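Local coordinates for protein TetR family transcriptional repressor LfrR (Mycobacterium smegmatis, PDB 2V57) that represses transcription of the lfrRA operon by binding directly to the lfrR-lfrA promoter region, at residues D21-V26 and G36-A41; A62-V67 and L104-E109; A73-A78 and E94-L99; A128-L133 and W147-F152. All coordinates share one frame; numbering follows the deposited sequence.

Contact 1: residues D21-V26 and G36-A41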
loop_
_atom_site.group_PDB
_atom_site.type_symbol
_atom_site.label_atom_id
_atom_site.label_comp_id
_atom_site.label_asym_id
_atom_site.label_seq_id
_atom_site.Cartn_x
_atom_site.Cartn_y
_atom_site.Cartn_z
ATOM N N ASP B 21 1.472 14.745 16.139
ATOM C CA ASP B 21 0.525 15.437 15.284
ATOM C C ASP B 21 1.271 16.147 14.152
ATOM O O ASP B 21 0.811 16.161 13.019
ATOM C CB ASP B 21 -0.316 16.437 16.080
ATOM C CG ASP B 21 -1.432 15.772 16.887
ATOM O OD1 ASP B 21 -1.628 14.551 16.760
ATOM O OD2 ASP B 21 -2.117 16.490 17.653
ATOM N N ALA B 22 2.435 16.710 14.461
ATOM C CA ALA B 22 3.257 17.333 13.433
ATOM C C ALA B 22 3.798 16.300 12.440
ATOM O O ALA B 22 3.882 16.567 11.233
ATOM C CB ALA B 22 4.409 18.134 14.055
ATOM N N ALA B 23 4.168 15.133 12.945
ATOM C CA ALA B 23 4.669 14.071 12.091
ATOM C C ALA B 23 3.573 13.606 11.134
ATOM O O ALA B 23 3.823 13.384 9.950
ATOM C CB ALA B 23 5.208 12.905 12.938
ATOM N N MET B 24 2.358 13.458 11.650
ATOM C CA MET B 24 1.236 13.019 10.817
ATOM C C MET B 24 0.980 13.971 9.645
ATOM O O MET B 24 0.642 13.538 8.534
ATOM C CB MET B 24 -0.040 12.885 11.656
ATOM C CG MET B 24 -0.136 11.618 12.449
ATOM S SD MET B 24 -1.713 11.511 13.299
ATOM C CE MET B 24 -2.838 11.652 11.914
ATOM N N LEU B 25 1.138 15.274 9.883
ATOM C CA LEU B 25 0.921 16.251 8.813
ATOM C C LEU B 25 2.106 16.333 7.854
ATOM O O LEU B 25 1.949 16.335 6.625
ATOM C CB LEU B 25 0.639 17.633 9.426
ATOM C CG LEU B 25 0.469 18.799 8.456
ATOM C CD1 LEU B 25 -0.804 18.631 7.628
ATOM C CD2 LEU B 25 0.457 20.117 9.235
ATOM N N VAL B 26 3.306 16.398 8.418
ATOM C CA VAL B 26 4.501 16.645 7.615
ATOM C C VAL B 26 4.866 15.436 6.741
ATOM O O VAL B 26 5.139 15.577 5.549
ATOM C CB VAL B 26 5.691 17.018 8.510
ATOM C CG1 VAL B 26 6.998 17.023 7.706
ATOM C CG2 VAL B 26 5.433 18.391 9.168
ATOM N N GLY B 36 14.311 16.884 12.527
ATOM C CA GLY B 36 14.408 18.294 12.875
ATOM C C GLY B 36 13.348 19.143 12.207
ATOM O O GLY B 36 12.877 20.143 12.748
ATOM N N ASP B 37 12.963 18.744 11.007
ATOM C CA ASP B 37 11.928 19.458 10.291
ATOM C C ASP B 37 10.583 19.201 10.967
ATOM O O ASP B 37 9.749 20.096 11.089
ATOM C CB ASP B 37 11.903 19.012 8.835
ATOM C CG ASP B 37 10.948 19.816 8.011
ATOM O OD1 ASP B 37 9.739 19.506 8.057
ATOM O OD2 ASP B 37 11.407 20.760 7.328
ATOM N N ILE B 38 10.379 17.972 11.416
ATOM C CA ILE B 38 9.178 17.653 12.186
ATOM C C ILE B 38 9.162 18.427 13.505
ATOM O O ILE B 38 8.108 18.908 13.947
ATOM C CB ILE B 38 9.068 16.140 12.437
ATOM C CG1 ILE B 38 8.846 15.419 11.105
ATOM C CG2 ILE B 38 7.937 15.827 13.405
ATOM C CD1 ILE B 38 8.881 13.911 11.217
ATOM N N ALA B 39 10.334 18.567 14.121
ATOM C CA ALA B 39 10.439 19.324 15.371
ATOM C C ALA B 39 9.920 20.748 15.169
ATOM O O ALA B 39 9.079 21.260 15.923
ATOM C CB ALA B 39 11.880 19.360 15.844
ATOM N N ALA B 40 10.432 21.388 14.135
ATOM C CA ALA B 40 10.051 22.756 13.839
ATOM C C ALA B 40 8.527 22.879 13.660
ATOM O O ALA B 40 7.913 23.819 14.161
ATOM C CB ALA B 40 10.790 23.244 12.615
ATOM N N ALA B 41 7.928 21.934 12.941
ATOM C CA ALA B 41 6.479 21.938 12.700
ATOM C C ALA B 41 5.681 21.708 14.000
ATOM O O ALA B 41 4.502 22.068 14.090
ATOM C CB ALA B 41 6.115 20.901 11.665
#

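Contact 2: residues A62-V67 and L104-E109. With SO4 (sulfate ion), chain G.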
loop_
_atom_site.group_PDB
_atom_site.type_symbol
_atom_site.label_atom_id
_atom_site.label_comp_id
_atom_site.label_asym_id
_atom_site.label_seq_id
_atom_site.Cartn_x
_atom_site.Cartn_y
_atom_site.Cartn_z
ATOM N N ALA B 62 6.683 5.006 16.633
ATOM C CA ALA B 62 5.681 5.689 17.470
ATOM C C ALA B 62 4.471 6.244 16.687
ATOM O O ALA B 62 3.324 6.129 17.135
ATOM C CB ALA B 62 6.333 6.810 18.277
ATOM N N LEU B 63 4.724 6.838 15.523
ATOM C CA LEU B 63 3.646 7.411 14.720
ATOM C C LEU B 63 2.730 6.281 14.258
ATOM O O LEU B 63 1.499 6.394 14.305
ATOM C CB LEU B 63 4.227 8.136 13.499
ATOM C CG LEU B 63 3.271 8.694 12.434
ATOM C CD1 LEU B 63 2.476 9.830 12.995
ATOM C CD2 LEU B 63 4.037 9.161 11.187
ATOM N N ALA B 64 3.344 5.186 13.815
ATOM C CA ALA B 64 2.593 4.030 13.326
ATOM C C ALA B 64 1.723 3.435 14.440
ATOM O O ALA B 64 0.533 3.162 14.235
ATOM C CB ALA B 64 3.548 2.976 12.707
ATOM N N ARG B 65 2.299 3.226 15.621
ATOM C CA ARG B 65 1.486 2.892 16.785
ATOM C C ARG B 65 0.301 3.882 16.977
ATOM O O ARG B 65 -0.857 3.476 17.101
ATOM C CB ARG B 65 2.347 2.798 18.063
ATOM C CG ARG B 65 3.280 1.567 18.135
ATOM C CD ARG B 65 3.833 1.400 19.560
ATOM N NE ARG B 65 4.729 2.489 19.979
ATOM C CZ ARG B 65 6.023 2.558 19.645
ATOM N NH1 ARG B 65 6.783 3.547 20.093
ATOM N NH2 ARG B 65 6.569 1.630 18.866
ATOM N N HIS B 66 0.593 5.177 16.975
ATOM C CA HIS B 66 -0.430 6.193 17.210
ATOM C C HIS B 66 -1.564 6.125 16.181
ATOM O O HIS B 66 -2.744 6.146 16.561
ATOM C CB HIS B 66 0.196 7.599 17.251
ATOM C CG HIS B 66 -0.800 8.704 17.498
ATOM N ND1 HIS B 66 -1.521 8.817 18.667
ATOM C CD2 HIS B 66 -1.171 9.753 16.726
ATOM C CE1 HIS B 66 -2.303 9.883 18.597
ATOM N NE2 HIS B 66 -2.109 10.466 17.431
ATOM N N VAL B 67 -1.212 6.017 14.895
ATOM C CA VAL B 67 -2.211 5.869 13.845
ATOM C C VAL B 67 -3.048 4.600 13.973
ATOM O O VAL B 67 -4.262 4.650 13.779
ATOM C CB VAL B 67 -1.597 5.974 12.420
ATOM C CG1 VAL B 67 -2.667 5.732 11.360
ATOM C CG2 VAL B 67 -0.963 7.359 12.231
ATOM N N LEU B 104 -1.136 5.835 4.345
ATOM C CA LEU B 104 -0.295 5.329 3.263
ATOM C C LEU B 104 1.150 5.227 3.709
ATOM O O LEU B 104 1.918 4.372 3.240
ATOM C CB LEU B 104 -0.357 6.260 2.051
ATOM C CG LEU B 104 -1.706 6.404 1.341
ATOM C CD1 LEU B 104 -1.690 7.651 0.471
ATOM C CD2 LEU B 104 -2.010 5.161 0.506
ATOM N N PHE B 105 1.540 6.127 4.598
ATOM C CA PHE B 105 2.917 6.124 5.080
ATOM C C PHE B 105 3.123 4.962 6.056
ATOM O O PHE B 105 4.137 4.259 5.977
ATOM C CB PHE B 105 3.271 7.487 5.705
ATOM C CG PHE B 105 4.727 7.636 6.126
ATOM C CD1 PHE B 105 5.654 8.222 5.286
ATOM C CD2 PHE B 105 5.142 7.245 7.394
ATOM C CE1 PHE B 105 6.984 8.391 5.679
ATOM C CE2 PHE B 105 6.471 7.408 7.791
ATOM C CZ PHE B 105 7.392 7.981 6.926
ATOM N N VAL B 106 2.163 4.724 6.955
ATOM C CA VAL B 106 2.394 3.741 8.019
ATOM C C VAL B 106 1.895 2.313 7.754
ATOM O O VAL B 106 2.294 1.387 8.448
ATOM C CB VAL B 106 1.858 4.216 9.397
ATOM C CG1 VAL B 106 2.444 5.592 9.747
ATOM C CG2 VAL B 106 0.322 4.236 9.414
ATOM N N TYR B 107 1.047 2.130 6.749
ATOM C CA TYR B 107 0.428 0.820 6.517
ATOM C C TYR B 107 1.409 -0.358 6.454
ATOM O O TYR B 107 1.233 -1.348 7.158
ATOM C CB TYR B 107 -0.446 0.844 5.258
ATOM C CG TYR B 107 -1.184 -0.461 5.031
ATOM C CD1 TYR B 107 -2.299 -0.800 5.799
ATOM C CD2 TYR B 107 -0.766 -1.350 4.058
ATOM C CE1 TYR B 107 -2.966 -1.999 5.605
ATOM C CE2 TYR B 107 -1.436 -2.548 3.848
ATOM C CZ TYR B 107 -2.535 -2.868 4.622
ATOM O OH TYR B 107 -3.200 -4.066 4.408
ATOM N N TYR B 108 2.449 -0.230 5.640
ATOM C CA TYR B 108 3.369 -1.342 5.353
ATOM C C TYR B 108 4.656 -1.209 6.177
ATOM O O TYR B 108 5.626 -1.934 5.965
ATOM C CB TYR B 108 3.686 -1.373 3.841
ATOM C CG TYR B 108 4.216 -2.698 3.329
ATOM C CD1 TYR B 108 3.449 -3.862 3.416
ATOM C CD2 TYR B 108 5.492 -2.787 2.751
ATOM C CE1 TYR B 108 3.945 -5.093 2.961
ATOM C CE2 TYR B 108 5.994 -4.008 2.282
ATOM C CZ TYR B 108 5.214 -5.158 2.391
ATOM O OH TYR B 108 5.705 -6.371 1.942
ATOM N N GLU B 109 4.648 -0.272 7.123
ATOM C CA GLU B 109 5.830 0.012 7.935
ATOM C C GLU B 109 6.447 -1.154 8.739
ATOM O O GLU B 109 7.672 -1.230 8.855
ATOM C CB GLU B 109 5.550 1.198 8.864
ATOM C CG GLU B 109 6.726 1.580 9.733
ATOM C CD GLU B 109 6.631 3.007 10.244
ATOM O OE1 GLU B 109 6.458 3.188 11.473
ATOM O OE2 GLU B 109 6.724 3.940 9.408
HETATM S S SO4 G . 5.609 6.653 22.061
HETATM O O1 SO4 G . 5.051 5.523 21.341
HETATM O O2 SO4 G . 5.094 7.912 21.555
HETATM O O3 SO4 G . 5.289 6.571 23.494
HETATM O O4 SO4 G . 7.061 6.606 21.871
#

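Contact 3: residues A73-A78 and E94-L99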
loop_
_atom_site.group_PDB
_atom_site.type_symbol
_atom_site.label_atom_id
_atom_site.label_comp_id
_atom_site.label_asym_id
_atom_site.label_seq_id
_atom_site.Cartn_x
_atom_site.Cartn_y
_atom_site.Cartn_z
ATOM N N ALA B 73 -9.814 3.484 17.630
ATOM C CA ALA B 73 -10.761 4.362 18.308
ATOM C C ALA B 73 -11.854 4.780 17.329
ATOM O O ALA B 73 -13.024 4.899 17.704
ATOM C CB ALA B 73 -10.063 5.576 18.883
ATOM N N ALA B 74 -11.477 4.978 16.066
ATOM C CA ALA B 74 -12.431 5.448 15.065
ATOM C C ALA B 74 -13.482 4.393 14.720
ATOM O O ALA B 74 -14.661 4.711 14.542
ATOM C CB ALA B 74 -11.713 5.918 13.819
ATOM N N ILE B 75 -13.064 3.140 14.624
ATOM C CA ILE B 75 -14.002 2.054 14.352
ATOM C C ILE B 75 -15.015 1.950 15.482
ATOM O O ILE B 75 -16.210 1.728 15.262
ATOM C CB ILE B 75 -13.287 0.711 14.241
ATOM C CG1 ILE B 75 -12.152 0.798 13.222
ATOM C CG2 ILE B 75 -14.277 -0.378 13.856
ATOM C CD1 ILE B 75 -11.351 -0.479 13.100
ATOM N N GLU B 76 -14.522 2.119 16.699
ATOM C CA GLU B 76 -15.351 2.088 17.891
ATOM C C GLU B 76 -16.370 3.236 17.863
ATOM O O GLU B 76 -17.557 3.040 18.159
ATOM C CB GLU B 76 -14.429 2.209 19.111
ATOM C CG GLU B 76 -15.067 2.090 20.467
ATOM C CD GLU B 76 -14.017 2.003 21.572
ATOM O OE1 GLU B 76 -12.819 2.239 21.287
ATOM O OE2 GLU B 76 -14.381 1.689 22.721
ATOM N N ARG B 77 -15.893 4.428 17.508
ATOM C CA ARG B 77 -16.703 5.648 17.503
ATOM C C ARG B 77 -17.808 5.578 16.443
ATOM O O ARG B 77 -18.818 6.272 16.535
ATOM C CB ARG B 77 -15.795 6.859 17.254
ATOM C CG ARG B 77 -16.440 8.221 17.434
ATOM C CD ARG B 77 -15.390 9.332 17.347
ATOM N NE ARG B 77 -14.339 9.183 18.355
ATOM C CZ ARG B 77 -13.083 8.815 18.095
ATOM N NH1 ARG B 77 -12.691 8.559 16.846
ATOM N NH2 ARG B 77 -12.214 8.713 19.094
ATOM N N ALA B 78 -17.619 4.728 15.442
ATOM C CA ALA B 78 -18.589 4.584 14.368
ATOM C C ALA B 78 -19.798 3.721 14.748
ATOM O O ALA B 78 -20.678 3.483 13.916
ATOM C CB ALA B 78 -17.910 4.016 13.126
ATOM N N GLU B 94 -16.084 5.845 6.460
ATOM C CA GLU B 94 -15.814 7.258 6.733
ATOM C C GLU B 94 -14.807 7.428 7.853
ATOM O O GLU B 94 -13.869 8.218 7.741
ATOM C CB GLU B 94 -17.112 7.996 7.088
ATOM C CG GLU B 94 -18.038 8.159 5.908
ATOM C CD GLU B 94 -19.439 8.563 6.314
ATOM O OE1 GLU B 94 -19.788 8.419 7.503
ATOM O OE2 GLU B 94 -20.200 9.021 5.438
ATOM N N SER B 95 -15.014 6.680 8.933
ATOM C CA SER B 95 -14.162 6.767 10.110
ATOM C C SER B 95 -12.698 6.531 9.749
ATOM O O SER B 95 -11.824 7.245 10.234
ATOM C CB SER B 95 -14.628 5.789 11.204
ATOM O OG SER B 95 -14.168 4.450 10.990
ATOM N N GLN B 96 -12.436 5.552 8.885
ATOM C CA GLN B 96 -11.068 5.276 8.437
ATOM C C GLN B 96 -10.561 6.252 7.370
ATOM O O GLN B 96 -9.379 6.606 7.363
ATOM C CB GLN B 96 -10.935 3.827 7.937
ATOM C CG GLN B 96 -11.405 2.813 8.967
ATOM C CD GLN B 96 -10.587 2.848 10.255
ATOM O OE1 GLN B 96 -9.376 2.630 10.239
ATOM N NE2 GLN B 96 -11.252 3.112 11.375
ATOM N N LEU B 97 -11.431 6.676 6.457
ATOM C CA LEU B 97 -11.014 7.654 5.459
ATOM C C LEU B 97 -10.529 8.932 6.157
ATOM O O LEU B 97 -9.566 9.573 5.719
ATOM C CB LEU B 97 -12.142 7.974 4.475
ATOM C CG LEU B 97 -11.760 8.737 3.207
ATOM C CD1 LEU B 97 -10.789 7.955 2.315
ATOM C CD2 LEU B 97 -13.022 9.157 2.414
ATOM N N ASP B 98 -11.181 9.276 7.264
ATOM C CA ASP B 98 -10.897 10.530 7.946
ATOM C C ASP B 98 -9.546 10.516 8.680
ATOM O O ASP B 98 -9.101 11.542 9.185
ATOM C CB ASP B 98 -12.041 10.899 8.900
ATOM C CG ASP B 98 -13.314 11.327 8.162
ATOM O OD1 ASP B 98 -13.254 11.632 6.950
ATOM O OD2 ASP B 98 -14.384 11.353 8.800
ATOM N N LEU B 99 -8.890 9.365 8.729
ATOM C CA LEU B 99 -7.553 9.288 9.306
ATOM C C LEU B 99 -6.569 10.042 8.407
ATOM O O LEU B 99 -5.535 10.509 8.873
ATOM C CB LEU B 99 -7.090 7.827 9.473
ATOM C CG LEU B 99 -7.884 6.891 10.399
ATOM C CD1 LEU B 99 -7.473 5.430 10.221
ATOM C CD2 LEU B 99 -7.726 7.320 11.854
#

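Contact 4: residues A128-L133 and W147-F152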
loop_
_atom_site.group_PDB
_atom_site.type_symbol
_atom_site.label_atom_id
_atom_site.label_comp_id
_atom_site.label_asym_id
_atom_site.label_seq_id
_atom_site.Cartn_x
_atom_site.Cartn_y
_atom_site.Cartn_z
ATOM N N ALA B 128 -11.847 -6.664 13.795
ATOM C CA ALA B 128 -13.133 -5.973 13.922
ATOM C C ALA B 128 -13.738 -5.621 12.556
ATOM O O ALA B 128 -14.918 -5.846 12.326
ATOM C CB ALA B 128 -13.008 -4.721 14.804
ATOM N N ILE B 129 -12.928 -5.066 11.662
ATOM C CA ILE B 129 -13.372 -4.742 10.309
ATOM C C ILE B 129 -13.940 -5.953 9.557
ATOM O O ILE B 129 -14.945 -5.845 8.851
ATOM C CB ILE B 129 -12.234 -4.113 9.486
ATOM C CG1 ILE B 129 -12.735 -3.723 8.094
ATOM C CG2 ILE B 129 -11.048 -5.066 9.387
ATOM C CD1 ILE B 129 -14.025 -2.941 8.131
ATOM N N VAL B 130 -13.291 -7.098 9.719
ATOM C CA VAL B 130 -13.730 -8.340 9.107
ATOM C C VAL B 130 -15.093 -8.764 9.658
ATOM O O VAL B 130 -15.964 -9.210 8.905
ATOM C CB VAL B 130 -12.714 -9.466 9.388
ATOM C CG1 VAL B 130 -13.216 -10.804 8.854
ATOM C CG2 VAL B 130 -11.353 -9.116 8.810
ATOM N N GLU B 131 -15.271 -8.639 10.975
ATOM C CA GLU B 131 -16.561 -8.951 11.594
ATOM C C GLU B 131 -17.637 -8.054 11.035
ATOM O O GLU B 131 -18.759 -8.504 10.780
ATOM C CB GLU B 131 -16.506 -8.797 13.127
ATOM C CG GLU B 131 -15.515 -9.717 13.776
ATOM C CD GLU B 131 -15.912 -11.171 13.634
ATOM O OE1 GLU B 131 -17.127 -11.471 13.679
ATOM O OE2 GLU B 131 -15.009 -12.020 13.463
ATOM N N VAL B 132 -17.299 -6.779 10.858
ATOM C CA VAL B 132 -18.244 -5.804 10.331
ATOM C C VAL B 132 -18.620 -6.135 8.880
ATOM O O VAL B 132 -19.784 -6.023 8.499
ATOM C CB VAL B 132 -17.686 -4.361 10.398
ATOM C CG1 VAL B 132 -18.593 -3.400 9.619
ATOM C CG2 VAL B 132 -17.531 -3.908 11.854
ATOM N N LEU B 133 -17.636 -6.552 8.086
ATOM C CA LEU B 133 -17.879 -6.908 6.684
ATOM C C LEU B 133 -18.692 -8.196 6.539
ATOM O O LEU B 133 -19.643 -8.274 5.752
ATOM C CB LEU B 133 -16.558 -7.046 5.933
ATOM C CG LEU B 133 -15.889 -5.712 5.620
ATOM C CD1 LEU B 133 -14.403 -5.899 5.340
ATOM C CD2 LEU B 133 -16.605 -5.003 4.463
ATOM N N TRP B 147 -8.363 -12.232 3.091
ATOM C CA TRP B 147 -8.648 -11.559 1.811
ATOM C C TRP B 147 -9.480 -10.308 2.025
ATOM O O TRP B 147 -9.155 -9.249 1.509
ATOM C CB TRP B 147 -9.373 -12.475 0.816
ATOM C CG TRP B 147 -9.524 -11.827 -0.563
ATOM C CD1 TRP B 147 -10.686 -11.427 -1.172
ATOM C CD2 TRP B 147 -8.460 -11.479 -1.458
ATOM N NE1 TRP B 147 -10.407 -10.871 -2.409
ATOM C CE2 TRP B 147 -9.050 -10.888 -2.604
ATOM C CE3 TRP B 147 -7.063 -11.611 -1.401
ATOM C CZ2 TRP B 147 -8.291 -10.424 -3.682
ATOM C CZ3 TRP B 147 -6.308 -11.155 -2.482
ATOM C CH2 TRP B 147 -6.926 -10.566 -3.602
ATOM N N ALA B 148 -10.568 -10.435 2.787
ATOM C CA ALA B 148 -11.464 -9.312 2.982
ATOM C C ALA B 148 -10.726 -8.191 3.683
ATOM O O ALA B 148 -10.883 -7.030 3.329
ATOM C CB ALA B 148 -12.721 -9.722 3.767
ATOM N N ARG B 149 -9.936 -8.528 4.691
ATOM C CA ARG B 149 -9.204 -7.487 5.413
ATOM C C ARG B 149 -8.280 -6.725 4.463
ATOM O O ARG B 149 -8.254 -5.498 4.456
ATOM C CB ARG B 149 -8.393 -8.072 6.568
ATOM C CG ARG B 149 -7.660 -7.026 7.402
ATOM C CD ARG B 149 -7.241 -7.634 8.768
ATOM N NE ARG B 149 -6.086 -8.513 8.618
ATOM C CZ ARG B 149 -6.159 -9.832 8.481
ATOM N NH1 ARG B 149 -7.341 -10.434 8.495
ATOM N NH2 ARG B 149 -5.047 -10.548 8.330
ATOM N N ARG B 150 -7.505 -7.461 3.685
ATOM C CA ARG B 150 -6.556 -6.851 2.755
ATOM C C ARG B 150 -7.192 -6.023 1.655
ATOM O O ARG B 150 -6.659 -4.986 1.279
ATOM C CB ARG B 150 -5.664 -7.910 2.138
ATOM C CG ARG B 150 -4.559 -8.299 3.071
ATOM C CD ARG B 150 -4.198 -9.739 2.926
ATOM N NE ARG B 150 -3.041 -10.004 3.759
ATOM C CZ ARG B 150 -2.575 -11.207 4.019
ATOM N NH1 ARG B 150 -3.185 -12.270 3.518
ATOM N NH2 ARG B 150 -1.504 -11.338 4.801
ATOM N N VAL B 151 -8.316 -6.488 1.128
ATOM C CA VAL B 151 -9.037 -5.725 0.132
ATOM C C VAL B 151 -9.599 -4.444 0.756
ATOM O O VAL B 151 -9.514 -3.391 0.163
ATOM C CB VAL B 151 -10.142 -6.565 -0.548
ATOM C CG1 VAL B 151 -11.044 -5.685 -1.423
ATOM C CG2 VAL B 151 -9.503 -7.683 -1.393
ATOM N N PHE B 152 -10.144 -4.537 1.963
ATOM C CA PHE B 152 -10.680 -3.354 2.606
ATOM C C PHE B 152 -9.613 -2.284 2.703
ATOM O O PHE B 152 -9.825 -1.147 2.304
ATOM C CB PHE B 152 -11.212 -3.647 4.017
ATOM C CG PHE B 152 -11.749 -2.418 4.689
ATOM C CD1 PHE B 152 -13.075 -2.025 4.503
ATOM C CD2 PHE B 152 -10.909 -1.610 5.453
ATOM C CE1 PHE B 152 -13.556 -0.871 5.114
ATOM C CE2 PHE B 152 -11.387 -0.456 6.054
ATOM C CZ PHE B 152 -12.715 -0.095 5.890
#

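Contact 1: residues D21-V26 and G36-A41
With chi1 at 169°, Val26 holds CG1 anti to its own backbone N and CG2 anti to its carbonyl carbon, and the two methyls meet different residues of helix 35-42. In Ile38 a chi1 of -66° puts CG1 beside the backbone N and leaves CG2 anti to it, where that methyl rests on the backbone of Ala23. This is the TetR-family DNA-binding domain: helix 35-42 is the first helix of the helix-turn-helix, and helix 11-27 packs across it, the axes of segments 21-26 and 36-41 making an angle of 114° and approaching to 8.6 Å. Small residues permit this separation. Ala22 CB sits 3.8 Å from Ile38 O and 4.0 Å from Ala41 CB, so an alanine of one helix meets both backbone and side chain of the other. Ile38 CG2 lies 3.9 Å from Ala23 N, a van der Waals contact, and no hydrogen bond crosses between the segments. Beyond them, Ile38 also touches Leu59 of helix 56-77, while Met24 reaches Leu63, His66 and Leu70 of that same helix. At the more exposed border Val26 CG1 comes within 3.7 Å of Asp37 OD1, and Val26 CG2 closes on Ala41 CB at 3.6 Å.

Contact 2: residues A62-V67 and L104-E109
Val106 fits against Leu63, Ala64 and Val67 where helix 56-77 meets helix 102-106 and the turn from Val106 to Glu109, close to the second subunit. Val106 CG1 lies 3.9 Å from Ala64 CA and 4.2 Å from Leu63 CD2; its CG2, set between the backbone N and the carbonyl carbon by the rotamer, meets Val67 CG1 at 3.9 Å. The CA atoms of Ala64 and Val106 are only 5.3 Å apart, evidence that alanine brings the two backbones close. Phe105 is more loosely applied, its CD2 being 4.4 Å from Leu63 CD2, and its side chain also packs on Pro110 of the second subunit. On the side of the helix turned from 104-109, the partly exposed Arg65 points away from the contact. A sulfate ion, probably from the crystallisation liquor, lies at the edge of its guanidinium: NH1 donates to sulfate O1 over 2.9 Å at 157°, and NE adds a weak bond to the same oxygen. Arg16 and Tyr53 bind this ion too. Back inside, the extended Glu109 puts OE1 3.2 Å from Ala64 CB. A buried carboxylate against a methyl would be expected to have a raised pKa, unless polar partners outside the segments offset this.

Contact 3: residues A73-A78 and E94-L99
Ser95 lies with its CB over the carbonyl of Ala74, CB to O 3.5 Å, while the Ala74 methyl points back at helix 85-97. The two CB atoms are 3.9 Å apart, and one turn on, Ala78 CB extends the same row of small groups against Ser95. Beside this row the side chains of Ile75 and Gln96 cross obliquely. Gln96 bends at chi2, -62°, bringing CD round so that the amide turns NE2 toward helix 56-77. There NE2 is 3.7 Å from Ala74 CB; its still shorter approach to Ile75 CG1 is tight enough to be read with caution. The same NE2 donates to Ser95 OG across 3.2 Å with an N-H...O angle of 158°, and the hydroxyl, placed between backbone N and carbonyl carbon, bonds in turn to Val92 O. Helix 56-77 links the DNA-binding domain of TetR proteins to the ligand-binding domain, and this contact joins its C-terminal end to helix 85-97. Gln96 OE1 pairs with Ser71 OG, one helical turn before Ile75. The polar groups are thus satisfied by a relay, Ser71 to Gln96 to Ser95 to Val92, which implies that the buried amide is held in orientation while the two segments themselves meet by van der Waals contact alone.

Contact 4: residues A128-L133 and W147-F152
Ala148, the first residue of segment 147-152 to engage helix 128-134, turns its CB toward the partner and meets the tip of Leu133. The fit is loose: Leu133 CD1 is 4.2 Å from Ala148 O and 4.5 Å from Ala148 CB. Arg149 follows, and its aliphatic base does the touching, with CB 3.9 Å from Val130 CG2 and CG 4.4 Å from Ile129 CG2. Farther out, the chain bends at chi3 and Val130 CG2 lies at the edge of the guanidinium, near its plane. The charge has long, weak ion pairs with Asp126 and Glu127. One turn beyond Ala148, Phe152 supplies the aromatic part of the contact. Ile129, with CG1 anti to its backbone N (chi1 -177°), lays its CD1 methyl over one ring face, 3.8 Å from the Phe152 ring centroid and 14° off the normal, a CH-pi contact. Its CG1 is also 3.8 Å from Phe152 CG, while Leu133 CD1 approaches Phe152 CB at 4.1 Å. The segment axes run nearly perpendicular, at 100° and 9.3 Å. Helix 85-97 packs against both segments, where Val92 touches Ile129, Leu89 touches Leu133 and Val93 touches Phe152. On helix 147-164, Trp147, Arg150 and Val151 meet the second subunit, and Ala148 packs on its Ile184, so the contact's own edge reaches the dimer interface of this all-helical fold.

Contacts 2 and 3 are buried and share helix 56-77, contact 3 being nested within the chain loop that contact 2 closes; their centres are about 16 Å apart. Contacts 1 and 4 are only partly buried and lie on opposite sides of the chain's centre, about 32 Å apart between centres. Contact 1 belongs to the DNA-binding domain and touches contact 2 directly, Met24 and Ala23 meeting Leu63. Chemistry varies with place: alanines and branched aliphatics in contact 1, a valine with a buried carboxylate in contact 2, a serine-glutamine polar relay in contact 3, an aromatic face in contact 4. Contacts 2 and 4 both border the second subunit.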